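Local coordinates for putative fusidic acid resistance protein (Staphylococcus aureus, PDB 2YB5), which confers resistance to the antibiotic fusidic acid, probably by binding elongation factor G and promoting its release from the ribosome, at residues S119-N124 and D193-N198; I133-L138 and N205-F210; Q17-L22 and N43-I48. All coordinates share one frame; numbering follows the deposited sequence.

Contact 1: S119-N124 and D193-N198. With ZN (zinc ion), chain C.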
loop_
_atom_site.group_PDB
_atom_site.type_symbol
_atom_site.label_atom_id
_atom_site.label_comp_id
_atom_site.label_asym_id
_atom_site.label_seq_id
_atom_site.Cartn_x
_atom_site.Cartn_y
_atom_site.Cartn_z
ATOM N N SER A 119 3.771 -2.133 -1.121
ATOM C CA SER A 119 3.592 -1.920 -2.540
ATOM C C SER A 119 4.766 -1.107 -3.066
ATOM O O SER A 119 5.094 -1.161 -4.245
ATOM C CB SER A 119 2.294 -1.169 -2.799
ATOM O OG SER A 119 1.185 -1.980 -2.452
ATOM N N TYR A 120 5.375 -0.321 -2.193
ATOM C CA TYR A 120 6.607 0.361 -2.547
ATOM C C TYR A 120 7.573 0.389 -1.368
ATOM O O TYR A 120 7.156 0.386 -0.209
ATOM C CB TYR A 120 6.307 1.778 -3.042
ATOM C CG TYR A 120 5.950 2.790 -1.994
ATOM C CD1 TYR A 120 6.932 3.507 -1.328
ATOM C CD2 TYR A 120 4.607 3.077 -1.704
ATOM C CE1 TYR A 120 6.593 4.465 -0.367
ATOM C CE2 TYR A 120 4.268 4.006 -0.760
ATOM C CZ TYR A 120 5.261 4.715 -0.103
ATOM O OH TYR A 120 4.912 5.661 0.830
ATOM N N LEU A 121 8.856 0.440 -1.674
ATOM C CA LEU A 121 9.888 0.444 -0.643
ATOM C C LEU A 121 10.378 1.862 -0.389
ATOM O O LEU A 121 11.061 2.458 -1.244
ATOM C CB LEU A 121 11.056 -0.448 -1.061
ATOM C CG LEU A 121 12.162 -0.593 -0.019
ATOM C CD1 LEU A 121 11.577 -1.014 1.337
ATOM C CD2 LEU A 121 13.190 -1.591 -0.526
ATOM N N GLY A 122 10.043 2.391 0.788
ATOM C CA GLY A 122 10.416 3.740 1.153
ATOM C C GLY A 122 11.240 3.723 2.415
ATOM O O GLY A 122 10.806 3.165 3.429
ATOM N N TRP A 123 12.423 4.321 2.360
ATOM C CA TRP A 123 13.316 4.360 3.521
ATOM C C TRP A 123 14.077 5.656 3.610
ATOM O O TRP A 123 14.384 6.290 2.592
ATOM C CB TRP A 123 14.306 3.189 3.527
ATOM C CG TRP A 123 15.453 3.248 2.513
ATOM C CD1 TRP A 123 16.764 3.573 2.767
ATOM C CD2 TRP A 123 15.393 2.906 1.120
ATOM N NE1 TRP A 123 17.512 3.460 1.617
ATOM C CE2 TRP A 123 16.696 3.054 0.593
ATOM C CE3 TRP A 123 14.363 2.500 0.263
ATOM C CZ2 TRP A 123 16.987 2.831 -0.751
ATOM C CZ3 TRP A 123 14.664 2.251 -1.070
ATOM C CH2 TRP A 123 15.957 2.432 -1.563
ATOM N N ASN A 124 14.398 6.030 4.843
ATOM C CA ASN A 124 14.981 7.325 5.117
ATOM C C ASN A 124 16.482 7.221 5.376
ATOM O O ASN A 124 16.965 6.252 5.977
ATOM C CB ASN A 124 14.249 7.997 6.294
ATOM C CG ASN A 124 12.769 8.253 6.004
ATOM O OD1 ASN A 124 12.342 8.311 4.840
ATOM N ND2 ASN A 124 11.973 8.400 7.064
ATOM N N ASP A 193 6.814 7.866 7.614
ATOM C CA ASP A 193 7.067 6.436 7.696
ATOM C C ASP A 193 6.341 5.717 6.548
ATOM O O ASP A 193 5.130 5.533 6.588
ATOM C CB ASP A 193 6.576 5.926 9.059
ATOM C CG ASP A 193 6.714 4.440 9.215
ATOM O OD1 ASP A 193 7.298 3.774 8.340
ATOM O OD2 ASP A 193 6.227 3.925 10.234
ATOM N N SER A 194 7.100 5.325 5.525
ATOM C CA SER A 194 6.547 4.694 4.336
ATOM C C SER A 194 5.935 3.326 4.628
ATOM O O SER A 194 5.069 2.865 3.884
ATOM C CB SER A 194 7.624 4.574 3.258
ATOM O OG SER A 194 8.100 5.864 2.901
ATOM N N PHE A 195 6.356 2.683 5.716
ATOM C CA PHE A 195 5.776 1.395 6.094
ATOM C C PHE A 195 4.352 1.552 6.599
ATOM O O PHE A 195 3.479 0.757 6.250
ATOM C CB PHE A 195 6.699 0.659 7.067
ATOM C CG PHE A 195 8.045 0.380 6.462
ATOM C CD1 PHE A 195 8.232 -0.735 5.667
ATOM C CD2 PHE A 195 9.087 1.296 6.593
ATOM C CE1 PHE A 195 9.461 -0.977 5.057
ATOM C CE2 PHE A 195 10.314 1.066 5.980
ATOM C CZ PHE A 195 10.499 -0.075 5.212
ATOM N N LYS A 196 4.097 2.606 7.368
ATOM C CA LYS A 196 2.728 2.955 7.749
ATOM C C LYS A 196 1.894 3.325 6.518
ATOM O O LYS A 196 0.758 2.861 6.374
ATOM C CB LYS A 196 2.725 4.107 8.742
ATOM C CG LYS A 196 1.341 4.450 9.300
ATOM C CD LYS A 196 1.283 5.871 9.853
ATOM C CE LYS A 196 -0.112 6.172 10.416
ATOM N NZ LYS A 196 -0.289 7.601 10.802
ATOM N N CYS A 197 2.456 4.166 5.652
ATOM C CA CYS A 197 1.857 4.498 4.341
ATOM C C CYS A 197 1.403 3.255 3.557
ATOM O O CYS A 197 0.282 3.205 3.044
ATOM C CB CYS A 197 2.872 5.258 3.471
ATOM S SG CYS A 197 2.177 6.019 1.991
ATOM N N ASN A 198 2.291 2.270 3.473
ATOM C CA ASN A 198 2.013 1.037 2.731
ATOM C C ASN A 198 0.896 0.179 3.325
ATOM O O ASN A 198 0.277 -0.599 2.607
ATOM C CB ASN A 198 3.285 0.214 2.563
ATOM C CG ASN A 198 4.095 0.652 1.365
ATOM O OD1 ASN A 198 3.808 0.242 0.241
ATOM N ND2 ASN A 198 5.115 1.496 1.595
HETATM ZN ZN ZN C . 0.875 7.726 3.124
HETATM O O HOH W 1 -0.077 -1.067 -0.194
HETATM O O HOH W 2 6.381 7.734 2.326
HETATM O O HOH W 3 10.077 5.137 5.521
#

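Contact 2: I133-L138 and N205-F210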
loop_
_atom_site.group_PDB
_atom_site.type_symbol
_atom_site.label_atom_id
_atom_site.label_comp_id
_atom_site.label_asym_id
_atom_site.label_seq_id
_atom_site.Cartn_x
_atom_site.Cartn_y
_atom_site.Cartn_z
ATOM N N ILE A 133 12.556 6.075 -2.574
ATOM C CA ILE A 133 11.355 5.304 -2.868
ATOM C C ILE A 133 11.599 4.441 -4.099
ATOM O O ILE A 133 11.954 4.962 -5.132
ATOM C CB ILE A 133 10.132 6.226 -3.095
ATOM C CG1 ILE A 133 9.650 6.802 -1.757
ATOM C CG2 ILE A 133 8.995 5.475 -3.807
ATOM C CD1 ILE A 133 8.863 8.136 -1.878
ATOM N N VAL A 134 11.428 3.129 -3.968
ATOM C CA VAL A 134 11.599 2.189 -5.067
ATOM C C VAL A 134 10.290 1.415 -5.257
ATOM O O VAL A 134 9.612 1.067 -4.285
ATOM C CB VAL A 134 12.792 1.220 -4.813
ATOM C CG1 VAL A 134 12.849 0.097 -5.850
ATOM C CG2 VAL A 134 14.122 2.008 -4.798
ATOM N N TYR A 135 9.949 1.180 -6.520
ATOM C CA TYR A 135 8.717 0.514 -6.921
ATOM C C TYR A 135 8.860 -0.088 -8.322
ATOM O O TYR A 135 9.840 0.173 -9.041
ATOM C CB TYR A 135 7.542 1.509 -6.893
ATOM C CG TYR A 135 7.741 2.691 -7.824
ATOM C CD1 TYR A 135 7.323 2.625 -9.147
ATOM C CD2 TYR A 135 8.370 3.859 -7.392
ATOM C CE1 TYR A 135 7.511 3.693 -10.011
ATOM C CE2 TYR A 135 8.583 4.918 -8.250
ATOM C CZ TYR A 135 8.141 4.826 -9.561
ATOM O OH TYR A 135 8.323 5.849 -10.441
ATOM N N LYS A 136 7.878 -0.905 -8.688
ATOM C CA LYS A 136 7.751 -1.441 -10.044
ATOM C C LYS A 136 6.769 -0.581 -10.828
ATOM O O LYS A 136 5.706 -0.239 -10.315
ATOM C CB LYS A 136 7.224 -2.869 -10.004
ATOM C CG LYS A 136 8.189 -3.889 -9.439
ATOM C CD LYS A 136 9.331 -4.199 -10.388
ATOM C CE LYS A 136 10.056 -5.482 -9.998
ATOM N NZ LYS A 136 9.358 -6.706 -10.509
ATOM N N ASN A 137 7.114 -0.250 -12.072
ATOM C CA ASN A 137 6.225 0.534 -12.930
ATOM C C ASN A 137 5.211 -0.345 -13.676
ATOM O O ASN A 137 5.179 -1.562 -13.499
ATOM C CB ASN A 137 7.027 1.417 -13.909
ATOM C CG ASN A 137 7.849 0.616 -14.891
ATOM O OD1 ASN A 137 7.553 -0.542 -15.158
ATOM N ND2 ASN A 137 8.888 1.236 -15.444
ATOM N N LEU A 138 4.374 0.289 -14.494
ATOM C CA LEU A 138 3.383 -0.416 -15.313
ATOM C C LEU A 138 3.953 -1.521 -16.201
ATOM O O LEU A 138 3.230 -2.454 -16.542
ATOM C CB LEU A 138 2.584 0.595 -16.153
ATOM C CG LEU A 138 1.335 1.151 -15.461
ATOM C CD1 LEU A 138 1.152 2.671 -15.667
ATOM C CD2 LEU A 138 0.087 0.403 -15.925
ATOM N N ASN A 205 -1.804 3.120 -8.345
ATOM C CA ASN A 205 -2.028 4.305 -9.169
ATOM C C ASN A 205 -1.794 5.602 -8.408
ATOM O O ASN A 205 -1.321 6.562 -8.998
ATOM C CB ASN A 205 -3.442 4.330 -9.771
ATOM C CG ASN A 205 -3.576 3.478 -11.013
ATOM O OD1 ASN A 205 -2.593 3.017 -11.582
ATOM N ND2 ASN A 205 -4.824 3.279 -11.456
ATOM N N ASN A 206 -2.130 5.629 -7.115
ATOM C CA ASN A 206 -1.918 6.815 -6.284
ATOM C C ASN A 206 -0.431 7.187 -6.230
ATOM O O ASN A 206 -0.085 8.362 -6.216
ATOM C CB ASN A 206 -2.430 6.613 -4.851
ATOM C CG ASN A 206 -3.953 6.343 -4.762
ATOM O OD1 ASN A 206 -4.682 6.393 -5.755
ATOM N ND2 ASN A 206 -4.423 6.053 -3.548
ATOM N N LEU A 207 0.443 6.180 -6.178
ATOM C CA LEU A 207 1.882 6.423 -6.193
ATOM C C LEU A 207 2.353 6.879 -7.568
ATOM O O LEU A 207 3.202 7.775 -7.672
ATOM C CB LEU A 207 2.651 5.165 -5.784
ATOM C CG LEU A 207 4.172 5.301 -5.767
ATOM C CD1 LEU A 207 4.608 6.339 -4.726
ATOM C CD2 LEU A 207 4.811 3.929 -5.501
ATOM N N TYR A 208 1.828 6.251 -8.621
ATOM C CA TYR A 208 2.192 6.647 -9.983
ATOM C C TYR A 208 1.801 8.100 -10.269
ATOM O O TYR A 208 2.542 8.812 -10.935
ATOM C CB TYR A 208 1.529 5.747 -11.027
ATOM C CG TYR A 208 1.966 4.304 -11.031
ATOM C CD1 TYR A 208 3.171 3.895 -10.456
ATOM C CD2 TYR A 208 1.171 3.338 -11.643
ATOM C CE1 TYR A 208 3.562 2.559 -10.497
ATOM C CE2 TYR A 208 1.546 2.011 -11.678
ATOM C CZ TYR A 208 2.736 1.625 -11.104
ATOM O OH TYR A 208 3.095 0.302 -11.144
ATOM N N GLU A 209 0.655 8.534 -9.742
ATOM C CA GLU A 209 0.164 9.897 -9.979
ATOM C C GLU A 209 0.956 10.921 -9.171
ATOM O O GLU A 209 1.204 12.032 -9.647
ATOM C CB GLU A 209 -1.321 10.014 -9.653
ATOM C CG GLU A 209 -2.221 9.237 -10.579
ATOM C CD GLU A 209 -3.670 9.254 -10.131
ATOM O OE1 GLU A 209 -4.158 10.322 -9.668
ATOM O OE2 GLU A 209 -4.336 8.199 -10.262
ATOM N N PHE A 210 1.347 10.552 -7.952
ATOM C CA PHE A 210 2.253 11.371 -7.173
ATOM C C PHE A 210 3.583 11.534 -7.919
ATOM O O PHE A 210 4.082 12.651 -8.063
ATOM C CB PHE A 210 2.474 10.745 -5.799
ATOM C CG PHE A 210 3.498 11.450 -4.969
ATOM C CD1 PHE A 210 3.217 12.683 -4.403
ATOM C CD2 PHE A 210 4.738 10.880 -4.739
ATOM C CE1 PHE A 210 4.168 13.340 -3.633
ATOM C CE2 PHE A 210 5.693 11.541 -3.968
ATOM C CZ PHE A 210 5.398 12.773 -3.423
#

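Contact 3: Q17-L22 and N43-I48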
loop_
_atom_site.group_PDB
_atom_site.type_symbol
_atom_site.label_atom_id
_atom_site.label_comp_id
_atom_site.label_asym_id
_atom_site.label_seq_id
_atom_site.Cartn_x
_atom_site.Cartn_y
_atom_site.Cartn_z
ATOM N N GLN A 17 -9.913 -3.304 3.642
ATOM C CA GLN A 17 -10.792 -2.139 3.770
ATOM C C GLN A 17 -12.262 -2.479 3.470
ATOM O O GLN A 17 -13.169 -1.929 4.103
ATOM C CB GLN A 17 -10.320 -0.982 2.878
ATOM C CG GLN A 17 -9.049 -0.283 3.389
ATOM C CD GLN A 17 -8.478 0.744 2.417
ATOM O OE1 GLN A 17 -7.382 1.269 2.635
ATOM N NE2 GLN A 17 -9.215 1.041 1.346
ATOM N N LEU A 18 -12.498 -3.372 2.511
ATOM C CA LEU A 18 -13.872 -3.768 2.172
ATOM C C LEU A 18 -14.491 -4.638 3.268
ATOM O O LEU A 18 -15.670 -4.483 3.595
ATOM C CB LEU A 18 -13.925 -4.481 0.825
ATOM C CG LEU A 18 -13.574 -3.625 -0.399
ATOM C CD1 LEU A 18 -13.165 -4.518 -1.561
ATOM C CD2 LEU A 18 -14.719 -2.706 -0.792
ATOM N N VAL A 19 -13.691 -5.531 3.846
ATOM C CA VAL A 19 -14.158 -6.386 4.930
ATOM C C VAL A 19 -14.568 -5.561 6.158
ATOM O O VAL A 19 -15.614 -5.827 6.748
ATOM C CB VAL A 19 -13.109 -7.455 5.306
ATOM C CG1 VAL A 19 -13.479 -8.147 6.602
ATOM C CG2 VAL A 19 -12.984 -8.481 4.178
ATOM N N TYR A 20 -13.778 -4.553 6.525
ATOM C CA TYR A 20 -14.150 -3.660 7.631
ATOM C C TYR A 20 -15.397 -2.849 7.299
ATOM O O TYR A 20 -16.174 -2.535 8.191
ATOM C CB TYR A 20 -13.029 -2.681 8.009
ATOM C CG TYR A 20 -11.729 -3.284 8.525
ATOM C CD1 TYR A 20 -11.694 -4.501 9.211
ATOM C CD2 TYR A 20 -10.524 -2.613 8.327
ATOM C CE1 TYR A 20 -10.481 -5.030 9.683
ATOM C CE2 TYR A 20 -9.318 -3.128 8.792
ATOM C CZ TYR A 20 -9.298 -4.332 9.465
ATOM O OH TYR A 20 -8.080 -4.820 9.905
ATOM N N GLN A 21 -15.580 -2.493 6.029
ATOM C CA GLN A 21 -16.783 -1.779 5.625
ATOM C C GLN A 21 -18.011 -2.667 5.836
ATOM O O GLN A 21 -19.036 -2.183 6.277
ATOM C CB GLN A 21 -16.696 -1.295 4.174
ATOM C CG GLN A 21 -17.764 -0.235 3.797
ATOM C CD GLN A 21 -17.401 1.197 4.215
ATOM O OE1 GLN A 21 -16.443 1.423 4.950
ATOM N NE2 GLN A 21 -18.164 2.164 3.730
ATOM N N LEU A 22 -17.884 -3.959 5.531
ATOM C CA LEU A 22 -18.931 -4.938 5.802
ATOM C C LEU A 22 -19.298 -4.971 7.281
ATOM O O LEU A 22 -20.472 -5.089 7.630
ATOM C CB LEU A 22 -18.506 -6.346 5.363
ATOM C CG LEU A 22 -18.935 -6.826 3.979
ATOM C CD1 LEU A 22 -18.449 -8.265 3.761
ATOM C CD2 LEU A 22 -20.442 -6.748 3.824
ATOM N N ASN A 43 -19.182 -8.558 -3.720
ATOM C CA ASN A 43 -18.763 -8.649 -5.123
ATOM C C ASN A 43 -17.467 -7.904 -5.449
ATOM O O ASN A 43 -16.736 -8.334 -6.341
ATOM C CB ASN A 43 -19.879 -8.220 -6.079
ATOM C CG ASN A 43 -20.789 -9.382 -6.484
ATOM O OD1 ASN A 43 -20.337 -10.521 -6.641
ATOM N ND2 ASN A 43 -22.067 -9.091 -6.675
ATOM N N GLU A 44 -17.182 -6.806 -4.744
ATOM C CA GLU A 44 -15.894 -6.104 -4.896
ATOM C C GLU A 44 -14.734 -6.981 -4.452
ATOM O O GLU A 44 -13.698 -7.035 -5.117
ATOM C CB GLU A 44 -15.865 -4.801 -4.092
ATOM C CG GLU A 44 -16.808 -3.720 -4.612
ATOM C CD GLU A 44 -16.343 -3.140 -5.928
ATOM O OE1 GLU A 44 -15.269 -2.489 -5.942
ATOM O OE2 GLU A 44 -17.049 -3.335 -6.947
ATOM N N ILE A 45 -14.903 -7.656 -3.321
ATOM C CA ILE A 45 -13.871 -8.554 -2.809
ATOM C C ILE A 45 -13.607 -9.690 -3.792
ATOM O O ILE A 45 -12.447 -9.995 -4.103
ATOM C CB ILE A 45 -14.260 -9.141 -1.439
ATOM C CG1 ILE A 45 -14.308 -8.024 -0.394
ATOM C CG2 ILE A 45 -13.277 -10.253 -1.017
ATOM C CD1 ILE A 45 -14.865 -8.432 0.935
ATOM N N ASN A 46 -14.686 -10.300 -4.271
ATOM C CA ASN A 46 -14.626 -11.429 -5.205
ATOM C C ASN A 46 -13.970 -11.069 -6.527
ATOM O O ASN A 46 -13.160 -11.840 -7.051
ATOM C CB ASN A 46 -16.041 -11.966 -5.478
ATOM C CG ASN A 46 -16.039 -13.265 -6.279
ATOM O OD1 ASN A 46 -15.380 -14.236 -5.913
ATOM N ND2 ASN A 46 -16.799 -13.287 -7.367
ATOM N N ASP A 47 -14.322 -9.908 -7.067
ATOM C CA ASP A 47 -13.750 -9.454 -8.331
ATOM C C ASP A 47 -12.223 -9.306 -8.246
ATOM O O ASP A 47 -11.517 -9.655 -9.190
ATOM C CB ASP A 47 -14.419 -8.148 -8.797
ATOM C CG ASP A 47 -15.839 -8.366 -9.312
ATOM O OD1 ASP A 47 -16.207 -9.526 -9.625
ATOM O OD2 ASP A 47 -16.597 -7.375 -9.403
ATOM N N ILE A 48 -11.720 -8.823 -7.109
ATOM C CA ILE A 48 -10.273 -8.710 -6.882
ATOM C C ILE A 48 -9.573 -10.063 -7.087
ATOM O O ILE A 48 -8.433 -10.111 -7.551
ATOM C CB ILE A 48 -9.956 -8.160 -5.473
ATOM C CG1 ILE A 48 -10.296 -6.666 -5.395
ATOM C CG2 ILE A 48 -8.497 -8.378 -5.110
ATOM C CD1 ILE A 48 -10.215 -6.103 -4.003
#

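Contact 1: S119-N124 and D193-N198
In the treble-clef zinc finger, the helix that carries the zinc ligand Cys-197 is fastened to segment 119-124 by its next residue, Asn-198, which meets Ser-119 and Tyr-120. Asn-198 OD1 accepts two backbone N-H groups from the same face of its amide plane: Ser-119 N at 2.7 Å and Tyr-120 N at 2.9 Å, the latter nearly straight (165°). On the other branch, Asn-198 ND2 gives a firm bond to Ser-194 O (2.7 Å), one helical turn back, and a weak one to Tyr-120 O. Both ends of this buried amide are thus engaged and its rotation is fixed. Tyr-120 CG stands between its own backbone N and carbonyl carbon (chi1 76°), and the ring lies beneath Asn-198 ND2, which sits 3.5 Å above the plane over its centre; ring and amide planes are 50° apart, so this is no parallel stack. Cys-197 SG lies at the ring edge and binds zinc at 2.4 Å, with Cys-158, Cys-161 and Cys-191 completing the site. Water bridges Tyr-120 OH to Ser-194 OG, which also takes a bond from Lys-131. At the far end Phe-195 CE2 rests 3.3 Å from Gly-122 O. Strand 130-136 borders strand 121-125 in the sheet, while helices 9-27 and 204-214 touch Ser-119.

Contact 2: I133-L138 and N205-F210
Leu-207 presents its CD2 methyl to the root of the Tyr-135 side chain, 3.9 Å from Tyr-135 CB and as close to CG, forming the apolar centre where helix 204-214 lies over strand 130-136. The axes of the two short segments are 10.6 Å apart at an angle of 122°, a gap bridged by helix side chains that reach both side chains and main chain of 133-138. The Leu-207 side chain also touches Tyr-120. Next outward, the two tyrosines meet obliquely: Tyr-135 CD1 lies in the plane of the Tyr-208 ring, at its edge, 4.0 Å from Tyr-208 CE1. On the other side of that ring, Leu-138 CG approaches Tyr-208 CE2 obliquely, at 3.9 Å, so that Tyr-208 has Tyr-135 near CE1 and Leu-138 near CE2. At the polar edge its hydroxyl donates to Lys-136 O, with 2.8 Å between Tyr-208 OH and the oxygen; the donor is tilted 21° from the carbonyl plane. The polar ends of Tyr-135, Lys-136 and Asn-137 are used elsewhere: Glu-143 of the adjacent strand takes Tyr-135 OH and Asn-137 ND2, and Lys-136 NZ forms a salt bridge with Asp-140. Apolar contacts thus supply most of the joint, while one directional bond to a main-chain carbonyl at the strand's end ties down the hydroxyl of a ring otherwise held by apolar contacts.

Contact 3: Q17-L22 and N43-I48
Leu-18 and Ile-45 form the middle of an interface without hydrogen bonds, their side chains sliding past each other in opposite directions. Leu-18 CB lies 3.8 Å from Ile-45 CG1, and Leu-18 CD1 lies 3.9 Å from that same methylene. The end of the isoleucine carries on to the neighbouring residue: with Ile-45 CD1 anti to CA (chi2 172°), this methyl reaches Val-19 CG2 at 3.7 Å, the two side chains crossing at about a right angle. One turn further along helix 35-50, Ile-48 CD1 meets Leu-18 CD1 at 4.1 Å, so the leucine touches residues on two successive turns. The backbones come nearest where the CA atoms of Leu-18 and Ile-45 are 6.9 Å apart. These helices follow one another in the chain and run antiparallel, making an alpha-hairpin in the helical N-terminal part of this elongation factor G-binding family; the axes of the short segments pass at 10.1 Å with a signed crossing angle of -161°. The aliphatic base of an acidic side chain adds to the packing. Glu-44 CB packs 3.7 Å from Leu-18 CD1, and the chain then bends at chi2 (-71°), carrying the carboxylate away from helix 9-27. Around the interface, Phe-59, Ile-60 and Ile-63 of helix 59-63 touch Ile-45, with Phe-59 also against Val-19, and Leu-22 packs on Leu-41 and Leu-42. Helix 9-27 also reaches the zinc-finger part of the chain, where Gln-17 bonds to Asp-202.

In the fold
Contacts 1 and 2 belong to one unit, the treble-clef zinc-finger part of the chain. Their strands are neighbours in one antiparallel sheet, their helices follow each other, and the side chain of Tyr-120 packs on Leu-207 to join them directly. Contact 3 lies in the N-terminal helices, its centre about 24 Å from that of contact 1 and about 23 Å from that of contact 2, and touches neither. Contacts 1 and 3 are both buried but differ in chemistry: hydrogen bonds of a side-chain amide, bridging waters and a metal ligand in the first, aliphatic packing in the last. Contact 2, partly exposed, falls between them, with a hydrophobic middle and a single hydrogen bond at its margin.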